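Local coordinates for EDTA monooxygenase (EDTA-degrading bacterium BNC1, PDB 5DQP), which probably uses reduced FMN, supplied by a partner flavin reductase, and molecular oxygen to oxidise EDTA in its bacterial breakdown, at residues 160-168 / 197-208. Numbering follows the deposited sequence.
Sequences LWNSWKFPW and PLNVPLPPYGPP
Trp168 and Pro204 illustrate how a proline-rich segment that lacks regular structure can be held by indole rings. From CB the Trp168 side chain runs with CG anti to its own carbonyl carbon (chi1 -58°), turning the indole onto the 197-208 loop. CD1 and NE1 take Pro204 CD over one face, 3.5 Å from the centroid of the five-membered ring, a CH-pi contact; Phe166 CD2 lies over the opposite face. NE1 donates to Leu202 O at 3.0 Å, almost in the indole plane and in the carbonyl plane, and a water bridges the same oxygen to Phe166 O. Farther out, CZ2 and CH2 reach Pro201 CG, while Phe33 of the second subunit meets the indole with planes at about 70°. Two more prolines repeat the theme: Pro208 CD stands over the Trp161 six-membered ring, 3.6 Å from its centroid, and Pro201 CB over a Trp164 face, offset toward the rim. Leu202 N donates to Trp164 O at 2.8 Å; toward the loop's start, Ser163 OG accepts from Leu198 N while donating to Leu160 O. With backbone N-H groups scarce among prolines, tryptophan faces taking up C-H groups join this loop to the C-terminal end of helix 143-161, strand 164-165 and the residues following.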
ATOM      1  N   LEU A 160       5.745  -8.732  15.842  1.00 20.76           N
ATOM      2  CA  LEU A 160       5.217  -7.368  15.778  1.00 18.13           C
ATOM      3  C   LEU A 160       3.699  -7.346  15.823  1.00 19.22           C
ATOM      4  O   LEU A 160       3.098  -6.515  16.517  1.00 19.22           O
ATOM      5  CB  LEU A 160       5.720  -6.662  14.518  1.00 16.47           C
ATOM      6  CG  LEU A 160       7.201  -6.313  14.623  1.00 20.09           C
ATOM      7  CD1 LEU A 160       7.756  -5.766  13.315  1.00 19.84           C
ATOM      8  CD2 LEU A 160       7.403  -5.297  15.761  1.00 19.82           C
ATOM      9  N   TRP A 161       3.052  -8.211  15.047  1.00 19.79           N
ATOM     10  CA  TRP A 161       1.597  -8.249  15.077  1.00 23.02           C
ATOM     11  C   TRP A 161       1.067  -8.455  16.494  1.00 24.71           C
ATOM     12  O   TRP A 161       0.043  -7.875  16.865  1.00 23.71           O
ATOM     13  CB  TRP A 161       1.084  -9.331  14.132  1.00 19.64           C
ATOM     14  CG  TRP A 161       1.188  -8.917  12.692  1.00 17.61           C
ATOM     15  CD1 TRP A 161       1.267  -7.638  12.200  1.00 19.11           C
ATOM     16  CD2 TRP A 161       1.272  -9.786  11.563  1.00 17.49           C
ATOM     17  NE1 TRP A 161       1.369  -7.661  10.820  1.00 17.66           N
ATOM     18  CE2 TRP A 161       1.386  -8.969  10.408  1.00 19.37           C
ATOM     19  CE3 TRP A 161       1.265 -11.175  11.412  1.00 21.07           C
ATOM     20  CZ2 TRP A 161       1.471  -9.501   9.128  1.00 17.88           C
ATOM     21  CZ3 TRP A 161       1.362 -11.699  10.143  1.00 19.92           C
ATOM     22  CH2 TRP A 161       1.453 -10.863   9.016  1.00 18.96           C
ATOM     23  N   ASN A 162       1.760  -9.247  17.313  1.00 21.04           N
ATOM     24  CA  ASN A 162       1.244  -9.554  18.641  1.00 21.91           C
ATOM     25  C   ASN A 162       1.659  -8.560  19.693  1.00 20.25           C
ATOM     26  O   ASN A 162       1.229  -8.709  20.836  1.00 25.49           O
ATOM     27  CB  ASN A 162       1.675 -10.952  19.078  1.00 27.56           C
ATOM     28  CG  ASN A 162       0.971 -12.019  18.293  1.00 27.32           C
ATOM     29  OD1 ASN A 162      -0.171 -11.836  17.878  1.00 28.29           O
ATOM     30  ND2 ASN A 162       1.647 -13.130  18.061  1.00 27.64           N
ATOM     31  N   SER A 163       2.477  -7.558  19.346  1.00 24.67           N
ATOM     32  CA  SER A 163       3.116  -6.708  20.341  1.00 24.09           C
ATOM     33  C   SER A 163       2.220  -5.580  20.852  1.00 27.42           C
ATOM     34  O   SER A 163       2.608  -4.912  21.822  1.00 26.94           O
ATOM     35  CB  SER A 163       4.417  -6.110  19.782  1.00 19.08           C
ATOM     36  OG  SER A 163       4.141  -5.127  18.783  1.00 25.41           O
ATOM     37  N   TRP A 164       1.062  -5.327  20.226  1.00 25.20           N
ATOM     38  CA  TRP A 164       0.110  -4.330  20.723  1.00 21.60           C
ATOM     39  C   TRP A 164      -1.276  -4.950  20.688  1.00 24.75           C
ATOM     40  O   TRP A 164      -1.867  -5.083  19.615  1.00 27.35           O
ATOM     41  CB  TRP A 164       0.137  -3.042  19.909  1.00 23.94           C
ATOM     42  CG  TRP A 164      -0.789  -1.975  20.472  1.00 19.56           C
ATOM     43  CD1 TRP A 164      -1.380  -1.952  21.721  1.00 25.49           C
ATOM     44  CD2 TRP A 164      -1.224  -0.790  19.813  1.00 19.71           C
ATOM     45  NE1 TRP A 164      -2.138  -0.810  21.876  1.00 20.69           N
ATOM     46  CE2 TRP A 164      -2.047  -0.075  20.726  1.00 23.93           C
ATOM     47  CE3 TRP A 164      -0.965  -0.229  18.564  1.00 19.80           C
ATOM     48  CZ2 TRP A 164      -2.645   1.132  20.393  1.00 20.64           C
ATOM     49  CZ3 TRP A 164      -1.551   0.975  18.246  1.00 21.88           C
ATOM     50  CH2 TRP A 164      -2.374   1.644  19.155  1.00 21.22           C
ATOM     51  N   LYS A 165      -1.789  -5.321  21.858  1.00 24.53           N
ATOM     52  CA  LYS A 165      -3.140  -5.848  21.995  1.00 28.76           C
ATOM     53  C   LYS A 165      -3.990  -4.746  22.628  1.00 28.75           C
ATOM     54  O   LYS A 165      -4.011  -4.583  23.844  1.00 26.55           O
ATOM     55  CB  LYS A 165      -3.136  -7.129  22.811  1.00 28.59           C
ATOM     56  CG  LYS A 165      -2.407  -8.283  22.102  1.00 30.23           C
ATOM     57  CD  LYS A 165      -2.282  -9.529  22.983  1.00 32.05           C
ATOM     58  CE  LYS A 165      -1.389 -10.563  22.301  1.00 33.94           C
ATOM     59  NZ  LYS A 165      -1.263 -11.829  23.075  1.00 40.73           N
ATOM     60  N   PHE A 166      -4.651  -3.966  21.771  1.00 26.60           N
ATOM     61  CA  PHE A 166      -5.509  -2.870  22.209  1.00 26.23           C
ATOM     62  C   PHE A 166      -6.814  -3.433  22.782  1.00 24.41           C
ATOM     63  O   PHE A 166      -7.327  -4.433  22.285  1.00 26.85           O
ATOM     64  CB  PHE A 166      -5.790  -1.943  21.015  1.00 21.76           C
ATOM     65  CG  PHE A 166      -6.722  -0.794  21.305  1.00 22.02           C
ATOM     66  CD1 PHE A 166      -6.245   0.378  21.867  1.00 16.68           C
ATOM     67  CD2 PHE A 166      -8.074  -0.903  21.030  1.00 21.03           C
ATOM     68  CE1 PHE A 166      -7.103   1.426  22.151  1.00 21.19           C
ATOM     69  CE2 PHE A 166      -8.937   0.140  21.306  1.00 21.19           C
ATOM     70  CZ  PHE A 166      -8.444   1.317  21.867  1.00 19.77           C
ATOM     71  N   PRO A 167      -7.412  -2.776  23.939  1.00 24.03           N
ATOM     72  CA  PRO A 167      -8.625  -3.339  24.602  1.00 33.21           C
ATOM     73  C   PRO A 167      -9.954  -2.974  23.935  1.00 23.03           C
ATOM     74  O   PRO A 167     -10.696  -2.079  24.333  1.00 24.13           O
ATOM     75  CB  PRO A 167      -8.518  -2.778  26.021  1.00 28.48           C
ATOM     76  CG  PRO A 167      -7.723  -1.518  25.902  1.00 20.23           C
ATOM     77  CD  PRO A 167      -6.885  -1.595  24.639  1.00 24.22           C
ATOM     78  N   TRP A 168     -10.271  -3.714  22.868  1.00 22.71           N
ATOM     79  CA  TRP A 168     -11.454  -3.430  22.055  1.00 26.93           C
ATOM     80  C   TRP A 168     -12.737  -3.361  22.874  1.00 25.32           C
ATOM     81  O   TRP A 168     -13.653  -2.614  22.520  1.00 28.70           O
ATOM     82  CB  TRP A 168     -11.606  -4.499  20.958  1.00 26.93           C
ATOM     83  CG  TRP A 168     -10.419  -4.572  20.095  1.00 24.52           C
ATOM     84  CD1 TRP A 168      -9.441  -5.521  20.121  1.00 27.60           C
ATOM     85  CD2 TRP A 168     -10.019  -3.604  19.120  1.00 22.66           C
ATOM     86  NE1 TRP A 168      -8.479  -5.226  19.194  1.00 23.67           N
ATOM     87  CE2 TRP A 168      -8.806  -4.051  18.569  1.00 24.55           C
ATOM     88  CE3 TRP A 168     -10.576  -2.407  18.651  1.00 21.22           C
ATOM     89  CZ2 TRP A 168      -8.147  -3.354  17.561  1.00 21.37           C
ATOM     90  CZ3 TRP A 168      -9.920  -1.715  17.660  1.00 21.71           C
ATOM     91  CH2 TRP A 168      -8.719  -2.186  17.131  1.00 21.01           C
ATOM     92  N   PRO A 197       7.405  -1.970  20.095  1.00 25.26           N
ATOM     93  CA  PRO A 197       6.182  -2.556  19.526  1.00 19.42           C
ATOM     94  C   PRO A 197       5.772  -1.954  18.176  1.00 20.61           C
ATOM     95  O   PRO A 197       6.235  -0.873  17.784  1.00 16.37           O
ATOM     96  CB  PRO A 197       5.119  -2.248  20.587  1.00 20.61           C
ATOM     97  CG  PRO A 197       5.628  -1.027  21.292  1.00 21.66           C
ATOM     98  CD  PRO A 197       7.115  -1.160  21.300  1.00 26.97           C
ATOM     99  N   LEU A 198       4.915  -2.695  17.472  1.00 19.14           N
ATOM    100  CA  LEU A 198       4.222  -2.188  16.303  1.00 17.05           C
ATOM    101  C   LEU A 198       3.190  -1.155  16.725  1.00 20.77           C
ATOM    102  O   LEU A 198       2.573  -1.277  17.781  1.00 21.82           O
ATOM    103  CB  LEU A 198       3.526  -3.327  15.574  1.00 13.78           C
ATOM    104  CG  LEU A 198       3.050  -3.150  14.142  1.00 18.86           C
ATOM    105  CD1 LEU A 198       4.257  -2.923  13.248  1.00 17.78           C
ATOM    106  CD2 LEU A 198       2.272  -4.412  13.717  1.00 17.86           C
ATOM    107  N   ASN A 199       3.000  -0.130  15.884  1.00 19.97           N
ATOM    108  CA  ASN A 199       1.986   0.894  16.110  1.00 19.31           C
ATOM    109  C   ASN A 199       0.683   0.623  15.342  1.00 18.86           C
ATOM    110  O   ASN A 199      -0.018   1.555  14.942  1.00 22.29           O
ATOM    111  CB  ASN A 199       2.548   2.276  15.774  1.00 19.28           C
ATOM    112  CG  ASN A 199       2.918   2.427  14.313  1.00 24.94           C
ATOM    113  OD1 ASN A 199       3.019   1.451  13.570  1.00 23.55           O
ATOM    114  ND2 ASN A 199       3.143   3.661  13.897  1.00 22.94           N
ATOM    115  N   VAL A 200       0.323  -0.637  15.159  1.00 21.65           N
ATOM    116  CA  VAL A 200      -0.984  -1.023  14.637  1.00 20.62           C
ATOM    117  C   VAL A 200      -1.437  -2.157  15.539  1.00 19.40           C
ATOM    118  O   VAL A 200      -0.674  -3.102  15.741  1.00 21.18           O
ATOM    119  CB  VAL A 200      -0.930  -1.480  13.168  1.00 20.10           C
ATOM    120  CG1 VAL A 200      -2.331  -1.894  12.692  1.00 20.58           C
ATOM    121  CG2 VAL A 200      -0.331  -0.403  12.262  1.00 22.44           C
ATOM    122  N   PRO A 201      -2.634  -2.116  16.112  1.00 23.67           N
ATOM    123  CA  PRO A 201      -2.992  -3.122  17.117  1.00 23.42           C
ATOM    124  C   PRO A 201      -3.529  -4.410  16.505  1.00 23.91           C
ATOM    125  O   PRO A 201      -4.150  -4.415  15.440  1.00 18.38           O
ATOM    126  CB  PRO A 201      -4.079  -2.416  17.931  1.00 20.33           C
ATOM    127  CG  PRO A 201      -4.790  -1.615  16.856  1.00 20.76           C
ATOM    128  CD  PRO A 201      -3.711  -1.125  15.916  1.00 14.55           C
ATOM    129  N   LEU A 202      -3.293  -5.510  17.218  1.00 26.57           N
ATOM    130  CA  LEU A 202      -3.855  -6.795  16.838  1.00 20.67           C
ATOM    131  C   LEU A 202      -5.375  -6.705  16.898  1.00 23.39           C
ATOM    132  O   LEU A 202      -5.922  -6.234  17.901  1.00 25.50           O
ATOM    133  CB  LEU A 202      -3.372  -7.901  17.772  1.00 23.30           C
ATOM    134  CG  LEU A 202      -3.698  -9.360  17.431  1.00 26.15           C
ATOM    135  CD1 LEU A 202      -3.034  -9.766  16.109  1.00 21.70           C
ATOM    136  CD2 LEU A 202      -3.204 -10.244  18.537  1.00 28.05           C
ATOM    137  N   PRO A 203      -6.081  -7.117  15.861  1.00 25.98           N
ATOM    138  CA  PRO A 203      -7.540  -7.115  15.916  1.00 24.31           C
ATOM    139  C   PRO A 203      -8.029  -8.263  16.776  1.00 25.55           C
ATOM    140  O   PRO A 203      -7.287  -9.224  17.005  1.00 24.17           O
ATOM    141  CB  PRO A 203      -7.951  -7.306  14.444  1.00 23.23           C
ATOM    142  CG  PRO A 203      -6.664  -7.032  13.638  1.00 24.67           C
ATOM    143  CD  PRO A 203      -5.574  -7.520  14.539  1.00 22.45           C
ATOM    144  N   PRO A 204      -9.282  -8.212  17.239  1.00 26.66           N
ATOM    145  CA  PRO A 204      -9.804  -9.309  18.059  1.00 27.12           C
ATOM    146  C   PRO A 204     -10.004 -10.599  17.289  1.00 31.00           C
ATOM    147  O   PRO A 204     -10.077 -11.670  17.900  1.00 32.21           O
ATOM    148  CB  PRO A 204     -11.139  -8.752  18.577  1.00 28.45           C
ATOM    149  CG  PRO A 204     -11.545  -7.761  17.548  1.00 28.84           C
ATOM    150  CD  PRO A 204     -10.265  -7.125  17.073  1.00 26.62           C
ATOM    151  N   TYR A 205     -10.071 -10.555  15.970  1.00 26.40           N
ATOM    152  CA  TYR A 205     -10.212 -11.780  15.196  1.00 27.87           C
ATOM    153  C   TYR A 205      -8.870 -12.308  14.660  1.00 29.39           C
ATOM    154  O   TYR A 205      -8.855 -13.265  13.882  1.00 25.30           O
ATOM    155  CB  TYR A 205     -11.208 -11.542  14.057  1.00 27.94           C
ATOM    156  CG  TYR A 205     -10.917 -10.242  13.349  1.00 24.40           C
ATOM    157  CD1 TYR A 205      -9.889 -10.164  12.418  1.00 22.93           C
ATOM    158  CD2 TYR A 205     -11.646  -9.090  13.621  1.00 25.88           C
ATOM    159  CE1 TYR A 205      -9.585  -8.985  11.797  1.00 19.65           C
ATOM    160  CE2 TYR A 205     -11.354  -7.891  12.978  1.00 23.61           C
ATOM    161  CZ  TYR A 205     -10.327  -7.850  12.065  1.00 23.22           C
ATOM    162  OH  TYR A 205     -10.023  -6.675  11.417  1.00 23.79           O
ATOM    163  N   GLY A 206      -7.748 -11.718  15.062  1.00 28.91           N
ATOM    164  CA  GLY A 206      -6.460 -12.317  14.805  1.00 25.88           C
ATOM    165  C   GLY A 206      -5.660 -11.606  13.735  1.00 23.13           C
ATOM    166  O   GLY A 206      -6.133 -10.663  13.098  1.00 24.48           O
ATOM    167  N   PRO A 207      -4.444 -12.093  13.488  1.00 22.13           N
ATOM    168  CA  PRO A 207      -3.512 -11.414  12.570  1.00 19.26           C
ATOM    169  C   PRO A 207      -3.836 -11.692  11.106  1.00 23.47           C
ATOM    170  O   PRO A 207      -4.675 -12.551  10.784  1.00 22.60           O
ATOM    171  CB  PRO A 207      -2.158 -12.022  12.973  1.00 18.19           C
ATOM    172  CG  PRO A 207      -2.499 -13.426  13.356  1.00 26.36           C
ATOM    173  CD  PRO A 207      -3.839 -13.298  14.089  1.00 24.82           C
ATOM    174  N   PRO A 208      -3.194 -10.973  10.177  1.00 23.64           N
ATOM    175  CA  PRO A 208      -3.411 -11.252   8.756  1.00 18.44           C
ATOM    176  C   PRO A 208      -3.073 -12.687   8.405  1.00 22.07           C
ATOM    177  O   PRO A 208      -2.147 -13.280   8.961  1.00 21.98           O
ATOM    178  CB  PRO A 208      -2.448 -10.285   8.050  1.00 18.16           C
ATOM    179  CG  PRO A 208      -2.214  -9.183   9.068  1.00 19.44           C
ATOM    180  CD  PRO A 208      -2.187  -9.907  10.375  1.00 14.79           C
TER
HETATM  181  O   HOH W   1      -0.841  -5.895  14.910  1.00 20.68           O
HETATM  182  O   HOH W   2      -5.963  -6.781  20.880  1.00 51.12           O